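Local coordinates for protein cytosolic phospholipase A2 delta (Homo sapiens, PDB 5IZ5) that hydrolyses glycerophospholipids at the sn-2 position in a calcium-dependent manner, with a preference for linoleic acid there, at residues 425-430 against 602-607; 431-436 against 524-529; 467-472 against 480-485; 541-546 against 592-597. The protein carries 3 engineered substitutions. One frame throughout, in Å; residues are numbered along the deposited sequence.

Contact 1: residues 425-430 against 602-607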
loop_
_atom_site.group_PDB
_atom_site.type_symbol
_atom_site.label_atom_id
_atom_site.label_comp_id
_atom_site.label_asym_id
_atom_site.label_seq_id
_atom_site.Cartn_x
_atom_site.Cartn_y
_atom_site.Cartn_z
ATOM N N PRO B 425 10.048 13.344 -2.495
ATOM C CA PRO B 425 10.878 12.768 -3.541
ATOM C C PRO B 425 10.278 13.080 -4.911
ATOM O O PRO B 425 9.113 13.458 -5.002
ATOM C CB PRO B 425 10.808 11.274 -3.252
ATOM C CG PRO B 425 9.454 11.077 -2.646
ATOM C CD PRO B 425 9.144 12.344 -1.891
ATOM N N THR B 426 11.086 12.966 -5.956
ATOM C CA THR B 426 10.631 13.152 -7.327
ATOM C C THR B 426 10.736 11.837 -8.091
ATOM O O THR B 426 11.832 11.303 -8.263
ATOM C CB THR B 426 11.470 14.244 -7.995
ATOM O OG1 THR B 426 11.529 15.370 -7.116
ATOM C CG2 THR B 426 10.863 14.667 -9.322
ATOM N N THR B 427 9.594 11.296 -8.523
ATOM C CA THR B 427 9.587 10.050 -9.257
ATOM C C THR B 427 8.726 10.168 -10.508
ATOM O O THR B 427 8.081 11.198 -10.747
ATOM C CB THR B 427 9.045 8.898 -8.395
ATOM O OG1 THR B 427 7.634 9.056 -8.229
ATOM C CG2 THR B 427 9.706 8.857 -7.027
ATOM N N PHE B 428 8.724 9.104 -11.308
ATOM C CA PHE B 428 7.882 9.030 -12.504
ATOM C C PHE B 428 6.406 9.226 -12.146
ATOM O O PHE B 428 5.653 9.825 -12.907
ATOM C CB PHE B 428 8.050 7.669 -13.196
ATOM C CG PHE B 428 9.162 7.617 -14.206
ATOM C CD1 PHE B 428 10.473 7.678 -13.773
ATOM C CD2 PHE B 428 8.912 7.457 -15.572
ATOM C CE1 PHE B 428 11.526 7.620 -14.667
ATOM C CE2 PHE B 428 9.965 7.392 -16.474
ATOM C CZ PHE B 428 11.274 7.472 -16.018
ATOM N N VAL B 429 6.013 8.712 -10.985
ATOM C CA VAL B 429 4.647 8.831 -10.498
ATOM C C VAL B 429 4.244 10.282 -10.326
ATOM O O VAL B 429 3.114 10.647 -10.629
ATOM C CB VAL B 429 4.462 8.076 -9.168
ATOM C CG1 VAL B 429 3.179 8.494 -8.465
ATOM C CG2 VAL B 429 4.467 6.579 -9.426
ATOM N N ASP B 430 5.173 11.112 -9.867
ATOM C CA ASP B 430 4.882 12.521 -9.677
ATOM C C ASP B 430 4.629 13.221 -10.996
ATOM O O ASP B 430 3.703 14.031 -11.087
ATOM C CB ASP B 430 6.001 13.213 -8.903
ATOM C CG ASP B 430 6.178 12.633 -7.523
ATOM O OD1 ASP B 430 5.303 12.859 -6.666
ATOM O OD2 ASP B 430 7.177 11.936 -7.291
ATOM N N LEU B 602 10.568 4.494 -10.592
ATOM C CA LEU B 602 9.290 4.397 -11.264
ATOM C C LEU B 602 8.141 4.717 -10.317
ATOM O O LEU B 602 7.154 5.332 -10.721
ATOM C CB LEU B 602 9.095 2.981 -11.813
ATOM C CG LEU B 602 9.720 2.686 -13.177
ATOM C CD1 LEU B 602 9.555 1.208 -13.505
ATOM C CD2 LEU B 602 9.157 3.576 -14.278
ATOM N N HIS B 603 8.292 4.281 -9.069
ATOM C CA HIS B 603 7.216 4.251 -8.091
ATOM C C HIS B 603 7.399 5.275 -6.981
ATOM O O HIS B 603 8.520 5.664 -6.661
ATOM C CB HIS B 603 7.138 2.850 -7.500
ATOM C CG HIS B 603 7.059 1.778 -8.537
ATOM N ND1 HIS B 603 6.262 1.883 -9.657
ATOM C CD2 HIS B 603 7.686 0.584 -8.632
ATOM C CE1 HIS B 603 6.400 0.798 -10.396
ATOM N NE2 HIS B 603 7.256 -0.007 -9.794
ATOM N N GLN B 604 6.283 5.712 -6.402
ATOM C CA GLN B 604 6.305 6.641 -5.270
ATOM C C GLN B 604 7.044 6.002 -4.088
ATOM O O GLN B 604 6.986 4.787 -3.884
ATOM C CB GLN B 604 4.869 7.050 -4.884
ATOM C CG GLN B 604 4.754 8.228 -3.947
ATOM C CD GLN B 604 5.087 9.520 -4.645
ATOM O OE1 GLN B 604 6.261 9.846 -4.823
ATOM N NE2 GLN B 604 4.062 10.261 -5.059
ATOM N N ARG B 605 7.780 6.812 -3.338
ATOM C CA ARG B 605 8.442 6.326 -2.127
ATOM C C ARG B 605 7.734 6.819 -0.863
ATOM O O ARG B 605 8.255 7.620 -0.086
ATOM C CB ARG B 605 9.927 6.691 -2.151
ATOM C CG ARG B 605 10.685 5.814 -3.131
ATOM C CD ARG B 605 12.122 6.249 -3.323
ATOM N NE ARG B 605 12.868 5.294 -4.144
ATOM C CZ ARG B 605 14.192 5.309 -4.299
ATOM N NH1 ARG B 605 14.933 6.234 -3.697
ATOM N NH2 ARG B 605 14.779 4.395 -5.066
ATOM N N SER B 606 6.545 6.279 -0.651
ATOM C CA SER B 606 5.660 6.770 0.392
ATOM C C SER B 606 6.158 6.377 1.772
ATOM O O SER B 606 6.541 5.233 1.986
ATOM C CB SER B 606 4.255 6.229 0.191
ATOM O OG SER B 606 3.704 6.744 -1.007
ATOM N N PRO B 607 6.164 7.333 2.713
ATOM C CA PRO B 607 6.483 6.978 4.088
ATOM C C PRO B 607 5.552 5.892 4.606
ATOM O O PRO B 607 4.351 5.933 4.338
ATOM C CB PRO B 607 6.256 8.292 4.844
ATOM C CG PRO B 607 6.520 9.351 3.829
ATOM C CD PRO B 607 5.969 8.785 2.550
HETATM O O HOH W 1 6.663 12.468 -4.337
#

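Contact 2: residues 431-436 against 524-529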
loop_
_atom_site.group_PDB
_atom_site.type_symbol
_atom_site.label_atom_id
_atom_site.label_comp_id
_atom_site.label_asym_id
_atom_site.label_seq_id
_atom_site.Cartn_x
_atom_site.Cartn_y
_atom_site.Cartn_z
ATOM N N LEU B 431 5.416 12.902 -12.026
ATOM C CA LEU B 431 5.194 13.535 -13.327
ATOM C C LEU B 431 3.908 13.009 -13.944
ATOM O O LEU B 431 3.144 13.764 -14.535
ATOM C CB LEU B 431 6.356 13.289 -14.284
ATOM C CG LEU B 431 6.195 13.940 -15.661
ATOM C CD1 LEU B 431 6.038 15.451 -15.561
ATOM C CD2 LEU B 431 7.376 13.591 -16.550
ATOM N N TRP B 432 3.693 11.705 -13.824
ATOM C CA TRP B 432 2.494 11.078 -14.361
ATOM C C TRP B 432 1.240 11.677 -13.724
ATOM O O TRP B 432 0.244 11.906 -14.412
ATOM C CB TRP B 432 2.565 9.571 -14.163
ATOM C CG TRP B 432 1.305 8.835 -14.454
ATOM C CD1 TRP B 432 0.671 7.969 -13.622
ATOM C CD2 TRP B 432 0.523 8.889 -15.657
ATOM N NE1 TRP B 432 -0.456 7.478 -14.225
ATOM C CE2 TRP B 432 -0.573 8.026 -15.476
ATOM C CE3 TRP B 432 0.643 9.583 -16.870
ATOM C CZ2 TRP B 432 -1.541 7.828 -16.463
ATOM C CZ3 TRP B 432 -0.325 9.390 -17.854
ATOM C CH2 TRP B 432 -1.403 8.519 -17.642
ATOM N N ALA B 433 1.321 11.994 -12.433
ATOM C CA ALA B 433 0.218 12.651 -11.737
ATOM C C ALA B 433 -0.177 13.951 -12.407
ATOM O O ALA B 433 -1.361 14.191 -12.645
ATOM C CB ALA B 433 0.578 12.902 -10.285
ATOM N N LEU B 434 0.813 14.775 -12.745
ATOM C CA LEU B 434 0.543 16.098 -13.308
ATOM C C LEU B 434 0.046 16.006 -14.746
ATOM O O LEU B 434 -0.849 16.739 -15.159
ATOM C CB LEU B 434 1.789 16.984 -13.233
ATOM C CG LEU B 434 2.387 17.212 -11.838
ATOM C CD1 LEU B 434 3.686 17.993 -11.942
ATOM C CD2 LEU B 434 1.405 17.928 -10.930
ATOM N N VAL B 435 0.641 15.098 -15.506
ATOM C CA VAL B 435 0.259 14.873 -16.885
ATOM C C VAL B 435 -1.145 14.275 -16.991
ATOM O O VAL B 435 -1.968 14.745 -17.779
ATOM C CB VAL B 435 1.286 13.945 -17.556
ATOM C CG1 VAL B 435 0.743 13.345 -18.846
ATOM C CG2 VAL B 435 2.584 14.703 -17.794
ATOM N N LEU B 436 -1.402 13.246 -16.194
ATOM C CA LEU B 436 -2.717 12.629 -16.140
ATOM C C LEU B 436 -3.771 13.666 -15.757
ATOM O O LEU B 436 -4.822 13.741 -16.387
ATOM C CB LEU B 436 -2.729 11.477 -15.137
ATOM C CG LEU B 436 -4.067 10.786 -14.902
ATOM C CD1 LEU B 436 -4.603 10.178 -16.193
ATOM C CD2 LEU B 436 -3.926 9.724 -13.823
ATOM N N ILE B 524 -5.847 14.627 -5.511
ATOM C CA ILE B 524 -6.221 13.255 -5.871
ATOM C C ILE B 524 -5.474 12.691 -7.088
ATOM O O ILE B 524 -5.279 11.478 -7.170
ATOM C CB ILE B 524 -7.756 13.060 -6.046
ATOM C CG1 ILE B 524 -8.072 11.558 -6.131
ATOM C CG2 ILE B 524 -8.276 13.797 -7.269
ATOM C CD1 ILE B 524 -9.104 11.076 -5.149
ATOM N N CYS B 525 -5.028 13.554 -7.997
ATOM C CA CYS B 525 -4.234 13.100 -9.141
ATOM C C CYS B 525 -2.985 12.319 -8.720
ATOM O O CYS B 525 -2.530 11.457 -9.464
ATOM C CB CYS B 525 -3.840 14.264 -10.058
ATOM S SG CYS B 525 -2.794 15.539 -9.313
ATOM N N PHE B 526 -2.449 12.605 -7.533
ATOM C CA PHE B 526 -1.279 11.885 -7.027
ATOM C C PHE B 526 -1.626 10.473 -6.602
ATOM O O PHE B 526 -0.799 9.578 -6.724
ATOM C CB PHE B 526 -0.580 12.658 -5.897
ATOM C CG PHE B 526 0.084 13.907 -6.376
ATOM C CD1 PHE B 526 1.371 13.873 -6.902
ATOM C CD2 PHE B 526 -0.598 15.115 -6.359
ATOM C CE1 PHE B 526 1.969 15.028 -7.384
ATOM C CE2 PHE B 526 -0.006 16.271 -6.831
ATOM C CZ PHE B 526 1.275 16.227 -7.347
ATOM N N LEU B 527 -2.838 10.266 -6.100
ATOM C CA LEU B 527 -3.295 8.920 -5.810
ATOM C C LEU B 527 -3.683 8.196 -7.100
ATOM O O LEU B 527 -3.367 7.025 -7.265
ATOM C CB LEU B 527 -4.465 8.932 -4.827
ATOM C CG LEU B 527 -4.165 9.481 -3.432
ATOM C CD1 LEU B 527 -5.361 9.241 -2.530
ATOM C CD2 LEU B 527 -2.920 8.857 -2.815
ATOM N N GLU B 528 -4.357 8.892 -8.005
ATOM C CA GLU B 528 -4.673 8.323 -9.311
ATOM C C GLU B 528 -3.414 7.836 -10.024
ATOM O O GLU B 528 -3.433 6.793 -10.679
ATOM C CB GLU B 528 -5.412 9.338 -10.180
ATOM C CG GLU B 528 -6.847 9.546 -9.739
ATOM C CD GLU B 528 -7.511 10.698 -10.459
ATOM O OE1 GLU B 528 -7.127 11.861 -10.216
ATOM O OE2 GLU B 528 -8.415 10.440 -11.276
ATOM N N ALA B 529 -2.320 8.580 -9.872
ATOM C CA ALA B 529 -1.043 8.209 -10.478
ATOM C C ALA B 529 -0.499 6.892 -9.928
ATOM O O ALA B 529 0.014 6.095 -10.701
ATOM C CB ALA B 529 -0.023 9.312 -10.290
#

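Contact 3: residues 467-472 against 480-485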
loop_
_atom_site.group_PDB
_atom_site.type_symbol
_atom_site.label_atom_id
_atom_site.label_comp_id
_atom_site.label_asym_id
_atom_site.label_seq_id
_atom_site.Cartn_x
_atom_site.Cartn_y
_atom_site.Cartn_z
ATOM N N LEU B 467 -7.583 0.185 -5.006
ATOM C CA LEU B 467 -6.536 -0.772 -4.593
ATOM C C LEU B 467 -5.166 -0.517 -5.218
ATOM O O LEU B 467 -5.050 -0.043 -6.356
ATOM C CB LEU B 467 -6.946 -2.216 -4.905
ATOM C CG LEU B 467 -7.435 -3.205 -3.836
ATOM C CD1 LEU B 467 -7.686 -2.612 -2.463
ATOM C CD2 LEU B 467 -8.679 -3.913 -4.344
ATOM N N SER B 468 -4.136 -0.841 -4.438
ATOM C CA SER B 468 -2.764 -0.891 -4.909
ATOM C C SER B 468 -2.003 -2.003 -4.198
ATOM O O SER B 468 -2.443 -2.505 -3.177
ATOM C CB SER B 468 -2.081 0.435 -4.617
ATOM O OG SER B 468 -1.888 0.566 -3.224
ATOM N N LEU B 469 -0.844 -2.366 -4.733
ATOM C CA LEU B 469 0.030 -3.379 -4.133
ATOM C C LEU B 469 1.282 -2.733 -3.577
ATOM O O LEU B 469 1.898 -1.924 -4.265
ATOM C CB LEU B 469 0.451 -4.408 -5.194
ATOM C CG LEU B 469 -0.611 -5.424 -5.664
ATOM C CD1 LEU B 469 -0.123 -6.252 -6.846
ATOM C CD2 LEU B 469 -1.030 -6.335 -4.517
ATOM N N ASN B 470 1.647 -3.086 -2.345
ATOM C CA ASN B 470 2.954 -2.744 -1.801
ATOM C C ASN B 470 3.950 -3.835 -2.150
ATOM O O ASN B 470 3.707 -5.017 -1.917
ATOM C CB ASN B 470 2.939 -2.572 -0.284
ATOM C CG ASN B 470 4.280 -2.088 0.251
ATOM O OD1 ASN B 470 4.808 -1.085 -0.214
ATOM N ND2 ASN B 470 4.835 -2.801 1.222
ATOM N N VAL B 471 5.080 -3.411 -2.689
ATOM C CA VAL B 471 6.078 -4.311 -3.241
ATOM C C VAL B 471 7.437 -3.990 -2.580
ATOM O O VAL B 471 7.605 -2.916 -2.014
ATOM C CB VAL B 471 6.081 -4.110 -4.776
ATOM C CG1 VAL B 471 7.369 -3.484 -5.276
ATOM C CG2 VAL B 471 5.768 -5.411 -5.487
ATOM N N LYS B 472 8.388 -4.919 -2.619
ATOM C CA LYS B 472 9.784 -4.592 -2.254
ATOM C C LYS B 472 10.483 -3.976 -3.466
ATOM O O LYS B 472 10.444 -4.548 -4.552
ATOM C CB LYS B 472 10.567 -5.825 -1.779
ATOM C CG LYS B 472 9.935 -6.530 -0.575
ATOM C CD LYS B 472 10.519 -6.081 0.742
ATOM C CE LYS B 472 9.765 -6.699 1.911
ATOM N NZ LYS B 472 10.303 -6.273 3.234
ATOM N N ASP B 480 7.826 -11.460 -6.304
ATOM C CA ASP B 480 6.397 -11.718 -6.133
ATOM C C ASP B 480 5.900 -11.582 -4.683
ATOM O O ASP B 480 4.819 -12.077 -4.359
ATOM C CB ASP B 480 6.029 -13.101 -6.701
ATOM C CG ASP B 480 6.847 -14.232 -6.094
ATOM O OD1 ASP B 480 6.399 -15.393 -6.199
ATOM O OD2 ASP B 480 7.933 -13.975 -5.527
ATOM N N PHE B 481 6.697 -10.943 -3.821
ATOM C CA PHE B 481 6.210 -10.416 -2.541
ATOM C C PHE B 481 5.288 -9.240 -2.816
ATOM O O PHE B 481 5.698 -8.274 -3.454
ATOM C CB PHE B 481 7.376 -9.937 -1.688
ATOM C CG PHE B 481 6.968 -9.301 -0.378
ATOM C CD1 PHE B 481 6.704 -7.937 -0.303
ATOM C CD2 PHE B 481 6.870 -10.059 0.782
ATOM C CE1 PHE B 481 6.342 -7.349 0.896
ATOM C CE2 PHE B 481 6.512 -9.474 1.985
ATOM C CZ PHE B 481 6.248 -8.118 2.042
ATOM N N LYS B 482 4.058 -9.307 -2.322
ATOM C CA LYS B 482 3.062 -8.293 -2.659
ATOM C C LYS B 482 1.942 -8.270 -1.634
ATOM O O LYS B 482 1.393 -9.305 -1.289
ATOM C CB LYS B 482 2.498 -8.561 -4.063
ATOM C CG LYS B 482 1.949 -9.958 -4.258
ATOM C CD LYS B 482 1.508 -10.137 -5.697
ATOM C CE LYS B 482 0.382 -11.150 -5.838
ATOM N NZ LYS B 482 -0.546 -10.756 -6.938
ATOM N N GLU B 483 1.626 -7.067 -1.166
ATOM C CA GLU B 483 0.648 -6.819 -0.109
ATOM C C GLU B 483 -0.398 -5.828 -0.593
ATOM O O GLU B 483 -0.063 -4.763 -1.116
ATOM C CB GLU B 483 1.351 -6.253 1.128
ATOM C CG GLU B 483 2.468 -7.152 1.632
ATOM C CD GLU B 483 3.298 -6.515 2.727
ATOM O OE1 GLU B 483 3.547 -7.199 3.734
ATOM O OE2 GLU B 483 3.712 -5.344 2.575
ATOM N N TRP B 484 -1.666 -6.176 -0.408
ATOM C CA TRP B 484 -2.754 -5.313 -0.855
ATOM C C TRP B 484 -2.910 -4.133 0.097
ATOM O O TRP B 484 -3.004 -4.317 1.313
ATOM C CB TRP B 484 -4.066 -6.095 -0.977
ATOM C CG TRP B 484 -4.017 -7.134 -2.066
ATOM C CD1 TRP B 484 -3.739 -8.460 -1.920
ATOM C CD2 TRP B 484 -4.223 -6.918 -3.467
ATOM N NE1 TRP B 484 -3.767 -9.085 -3.147
ATOM C CE2 TRP B 484 -4.063 -8.161 -4.114
ATOM C CE3 TRP B 484 -4.529 -5.797 -4.237
ATOM C CZ2 TRP B 484 -4.200 -8.312 -5.503
ATOM C CZ3 TRP B 484 -4.668 -5.944 -5.618
ATOM C CH2 TRP B 484 -4.507 -7.194 -6.237
ATOM N N VAL B 485 -2.897 -2.933 -0.472
ATOM C CA VAL B 485 -3.179 -1.709 0.252
ATOM C C VAL B 485 -4.468 -1.102 -0.306
ATOM O O VAL B 485 -4.551 -0.687 -1.463
ATOM C CB VAL B 485 -2.027 -0.689 0.155
ATOM C CG1 VAL B 485 -2.395 0.588 0.894
ATOM C CG2 VAL B 485 -0.744 -1.277 0.728
#

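Contact 4: residues 541-546 against 592-597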
loop_
_atom_site.group_PDB
_atom_site.type_symbol
_atom_site.label_atom_id
_atom_site.label_comp_id
_atom_site.label_asym_id
_atom_site.label_seq_id
_atom_site.Cartn_x
_atom_site.Cartn_y
_atom_site.Cartn_z
ATOM N N ASP B 541 9.534 2.842 -20.871
ATOM C CA ASP B 541 9.856 2.085 -22.088
ATOM C C ASP B 541 9.770 2.915 -23.370
ATOM O O ASP B 541 10.608 2.782 -24.265
ATOM C CB ASP B 541 8.927 0.877 -22.253
ATOM C CG ASP B 541 9.236 -0.265 -21.293
ATOM O OD1 ASP B 541 10.257 -0.221 -20.566
ATOM O OD2 ASP B 541 8.433 -1.226 -21.275
ATOM N N ALA B 542 8.739 3.741 -23.476
ATOM C CA ALA B 542 8.566 4.595 -24.646
ATOM C C ALA B 542 9.678 5.641 -24.770
ATOM O O ALA B 542 10.024 6.047 -25.877
ATOM C CB ALA B 542 7.213 5.281 -24.604
ATOM N N TRP B 543 10.232 6.065 -23.637
ATOM C CA TRP B 543 11.193 7.166 -23.613
ATOM C C TRP B 543 12.655 6.762 -23.609
ATOM O O TRP B 543 13.457 7.406 -24.270
ATOM C CB TRP B 543 10.950 8.073 -22.402
ATOM C CG TRP B 543 9.857 9.080 -22.615
ATOM C CD1 TRP B 543 8.961 9.102 -23.643
ATOM C CD2 TRP B 543 9.539 10.200 -21.781
ATOM N NE1 TRP B 543 8.114 10.175 -23.512
ATOM C CE2 TRP B 543 8.444 10.862 -22.374
ATOM C CE3 TRP B 543 10.076 10.711 -20.593
ATOM C CZ2 TRP B 543 7.872 12.008 -21.815
ATOM C CZ3 TRP B 543 9.507 11.852 -20.042
ATOM C CH2 TRP B 543 8.414 12.483 -20.652
ATOM N N TYR B 544 12.987 5.720 -22.855
ATOM C CA TYR B 544 14.361 5.339 -22.581
ATOM C C TYR B 544 14.653 3.987 -23.200
ATOM O O TYR B 544 13.980 2.998 -22.910
ATOM C CB TYR B 544 14.608 5.282 -21.074
ATOM C CG TYR B 544 14.296 6.588 -20.395
ATOM C CD1 TYR B 544 13.036 6.813 -19.870
ATOM C CD2 TYR B 544 15.241 7.613 -20.308
ATOM C CE1 TYR B 544 12.720 8.007 -19.258
ATOM C CE2 TYR B 544 14.929 8.813 -19.692
ATOM C CZ TYR B 544 13.664 8.996 -19.174
ATOM O OH TYR B 544 13.323 10.163 -18.569
ATOM N N ASP B 545 15.659 3.951 -24.065
ATOM C CA ASP B 545 16.121 2.696 -24.632
ATOM C C ASP B 545 16.865 1.936 -23.541
ATOM O O ASP B 545 18.093 1.971 -23.480
ATOM C CB ASP B 545 17.028 2.963 -25.848
ATOM C CG ASP B 545 17.213 1.735 -26.728
ATOM O OD1 ASP B 545 17.071 0.601 -26.216
ATOM O OD2 ASP B 545 17.498 1.911 -27.937
ATOM N N LEU B 546 16.115 1.254 -22.674
ATOM C CA LEU B 546 16.729 0.512 -21.571
ATOM C C LEU B 546 17.423 -0.755 -22.071
ATOM O O LEU B 546 16.853 -1.847 -22.104
ATOM C CB LEU B 546 15.739 0.209 -20.428
ATOM C CG LEU B 546 15.778 1.147 -19.206
ATOM C CD1 LEU B 546 15.048 0.504 -18.036
ATOM C CD2 LEU B 546 17.194 1.501 -18.773
ATOM N N ALA B 592 11.021 18.318 -22.682
ATOM C CA ALA B 592 11.147 19.048 -21.422
ATOM C C ALA B 592 11.580 18.167 -20.255
ATOM O O ALA B 592 12.250 18.651 -19.351
ATOM C CB ALA B 592 9.837 19.738 -21.076
ATOM N N PHE B 593 11.193 16.887 -20.277
ATOM C CA PHE B 593 11.249 16.019 -19.097
ATOM C C PHE B 593 11.979 14.678 -19.237
ATOM O O PHE B 593 12.220 13.994 -18.242
ATOM C CB PHE B 593 9.811 15.817 -18.620
ATOM C CG PHE B 593 9.287 16.997 -17.866
ATOM C CD1 PHE B 593 9.670 17.226 -16.546
ATOM C CD2 PHE B 593 8.464 17.911 -18.487
ATOM C CE1 PHE B 593 9.207 18.333 -15.862
ATOM C CE2 PHE B 593 7.992 19.017 -17.803
ATOM C CZ PHE B 593 8.368 19.230 -16.492
ATOM N N LYS B 594 12.370 14.308 -20.448
ATOM C CA LYS B 594 13.064 13.036 -20.651
ATOM C C LYS B 594 14.356 13.028 -19.842
ATOM O O LYS B 594 14.623 12.107 -19.072
ATOM C CB LYS B 594 13.361 12.869 -22.147
ATOM C CG LYS B 594 13.569 11.458 -22.657
ATOM C CD LYS B 594 15.017 10.994 -22.573
ATOM C CE LYS B 594 15.416 10.209 -23.820
ATOM N NZ LYS B 594 16.446 9.166 -23.544
ATOM N N GLY B 595 15.131 14.091 -19.997
ATOM C CA GLY B 595 16.395 14.241 -19.297
ATOM C C GLY B 595 16.187 14.382 -17.802
ATOM O O GLY B 595 16.822 13.698 -17.002
ATOM N N PHE B 596 15.264 15.267 -17.441
ATOM C CA PHE B 596 14.895 15.507 -16.044
ATOM C C PHE B 596 14.599 14.220 -15.266
ATOM O O PHE B 596 15.040 14.053 -14.127
ATOM C CB PHE B 596 13.680 16.444 -16.008
ATOM C CG PHE B 596 13.232 16.802 -14.623
ATOM C CD1 PHE B 596 12.304 16.013 -13.959
ATOM C CD2 PHE B 596 13.727 17.930 -13.988
ATOM C CE1 PHE B 596 11.885 16.336 -12.681
ATOM C CE2 PHE B 596 13.311 18.262 -12.709
ATOM C CZ PHE B 596 12.387 17.465 -12.054
ATOM N N LEU B 597 13.854 13.315 -15.882
ATOM C CA LEU B 597 13.418 12.080 -15.213
ATOM C C LEU B 597 14.438 10.915 -15.198
ATOM O O LEU B 597 14.193 9.896 -14.555
ATOM C CB LEU B 597 12.098 11.626 -15.856
ATOM C CG LEU B 597 10.894 11.304 -14.953
ATOM C CD1 LEU B 597 10.622 12.473 -14.017
ATOM C CD2 LEU B 597 9.663 11.013 -15.798
#

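Contact 1: residues 425-430 against 602-607
Leu-602 lays its CD2 methyl over one face of the Phe-428 ring, 4.2 Å from the ring centroid, shifted toward the rim in a CH-pi contact. Phe-428 opens helix 428-441, whose N-terminus is closed by a capping box of Thr-427 and Asp-430. The backbone N of Thr-427 donates over 2.8 Å to the anti lone pair of Asp-430 OD2, while Thr-427 OG1 gives its proton to the same oxygen from above the carboxylate plane. That hydroxyl stands between the backbone N and the carbonyl carbon (chi1 72°), where it can also accept a weak bond from Val-429 N.

The loop 602-607 runs alongside this helix start. Val-429 CG2 presses against Leu-602 O at 3.2 Å, and Thr-427 CG2 rests 3.4 Å from His-603 O. The ring of His-603 meets Tyr-654 edge-to-face. Gln-604, bent at chi2, crosses the aspartate at about a right angle and ties the loop to the cap. Its NE2 donates to Asp-430 OD1 over 3.3 Å, nearly straight at 162°; OD1 lies in the amide plane, but NE2 stands above the carboxylate plane. Water 1 bridges the pair, 2.7 Å from both Asp-430 OD1 and Gln-604 OE1.

Contact 2: residues 431-436 against 524-529
Ala-433 pushes its CB into the centre of a helix-helix crossing between 431-436 and 524-529, whose axes approach to 8.0 Å at an angle of 115°. This is the tight part. The methyl lies 3.6 Å from Ala-529 CB and also touches Cys-525 O. It sits over one face of the Phe-526 ring, 4.0 Å from the centroid, as a CH-pi contact. Two alanines facing each other let the helices come this near. Phe-526 starts out away from the partner helix, but its ring returns so that one face lies against the Ala-433 methyl.

Leu-434 and Leu-436 pack more loosely, though they are buried as well. Leu-434 CD2 reaches Phe-526 CZ obliquely, and Leu-436 CD2 meets Glu-528 CB at 4.0 Å, the two chains crossing at about a right angle. Trp-432 makes a closer edge contact. Its CG stands anti to the backbone N (chi1 170°), and at the indole edge CD1 comes within 3.5 Å of Ala-529 O, near the ring plane. An alanine at Trp-432 would probably leave Ser-532 OG without the hydrogen bond from NE1 and open a gap beside Ala-529 and the stacked ring of Phe-535.

Around the crossing, Trp-369 of helix 367-375 packs on Trp-432, Leu-436 and Glu-528, while helix 406-422 borders Leu-434 through Tyr-412 and Phe-526 through Arg-419.

Contact 3: residues 467-472 against 480-485
Leu-469 and Trp-484 lie side by side on one face of a beta hairpin formed by strands 463-471 and 482-487, as a non-hydrogen-bonded antiparallel pair. Leu-469 CB is 4.1 Å from Glu-483 O; CG, set anti to the carbonyl carbon (chi1 -73°), comes near CZ3 and CE3 of Trp-484. The CD2 tip then sits over the middle of the indole, 3.4 Å from the centroid of its six-membered ring, a close CH-pi contact. The indole NE1 is hydrogen-bonded to Tyr-693 OH, and Leu-467 crosses the tryptophan at about a right angle, its CG near CE3.

Hydrogen-bonded pairs flank this one. Ser-468 and Val-485 exchange N-H...O bonds, 2.8 Å from Val-485 N to Ser-468 O; Asn-470 and Glu-483 do likewise, 2.7 Å from Asn-470 N to Glu-483 O. Toward the turn, Lys-472 drapes its CE over a face of Phe-481 while NZ bonds to Gln-639 O.

On the face opposite Trp-484, Glu-483 OE1 meets Lys-496 in a salt bridge and bonds with Tyr-497 OH, Asn-470 OD1 accepts from Cys-648 N, and Thr-641 OG1 bonds with Glu-483 OE2. Asn-470 ND2 donates to the same OE2 over 3.1 Å at 169°, the amide and carboxylate nearly coplanar.

Contact 4: residues 541-546 against 592-597
The carbonyl oxygen of Lys-594 is gripped by two hydroxyl groups: Tyr-544 OH donates to it from across the contact, and Thr-598 OG1, a hydroxyl also bonded to Gly-595 O, bonds to it from further along the same chain. The modelled separation of Tyr-544 OH and Lys-594 O, 2.4 Å, is very short, and its exact value is doubtful. The oxygen lies at the edge of the phenol ring, near its plane. Tyr-544 OH also touches Leu-597 CB.

Lys-594 runs past both aromatic side chains in the opposite direction to each. Bends at chi2 and chi3 place CD 3.6 Å from Tyr-544 CE2 and CE 3.4 Å from Trp-543 O. The aliphatic part of an exposed lysine thus passes the tyrosine ring and the backbone at the helix end.

Trp-543, the last residue of helix 534-543, brings the six-membered part of its indole against the other segment. CZ3 approaches the carbonyl carbon of Phe-593 at 3.8 Å, CE3 comes equally near Lys-594 CA, and CH2 lies 4.1 Å from Phe-593 CB. CZ3 also reaches Leu-597 CD2, and the same side chain packs on Leu-589 and Ala-590 of helix 588-593. An alanine in place of Trp-543 would probably open a gap against Phe-593 and Leu-597 and leave the end of helix 588-593 with less to pack on.

This is packing between the C-terminal ends of two helices, 534-543 and 588-593, the first followed directly by an inverse gamma turn centred on Asp-545.

In the fold
Contacts 1, 2 and 4 form one continuous packed region, with helix 428-441 shared by contacts 1 and 2. Val-429 O of contact 1 lies 3.4 Å from Ala-529 CB of contact 2. Contact 4 joins both: Tyr-544 CE1 is 3.6 Å from Phe-428 CZ, and Leu-597 CD2 is 3.5 Å from Leu-431 CD2. Contact 3 stands apart, its nearest atoms about 5 Å from contact 1 and about 15 Å from contact 4. Three contacts border the catalytic centre: the side chains of His-603, Trp-432 and Ser-468 each come to about 7 Å from that of Asp-651, the probable proton acceptor, and Leu-467 to about 9 Å from the nucleophile Ser-365. Contact 4 lies away from these sites.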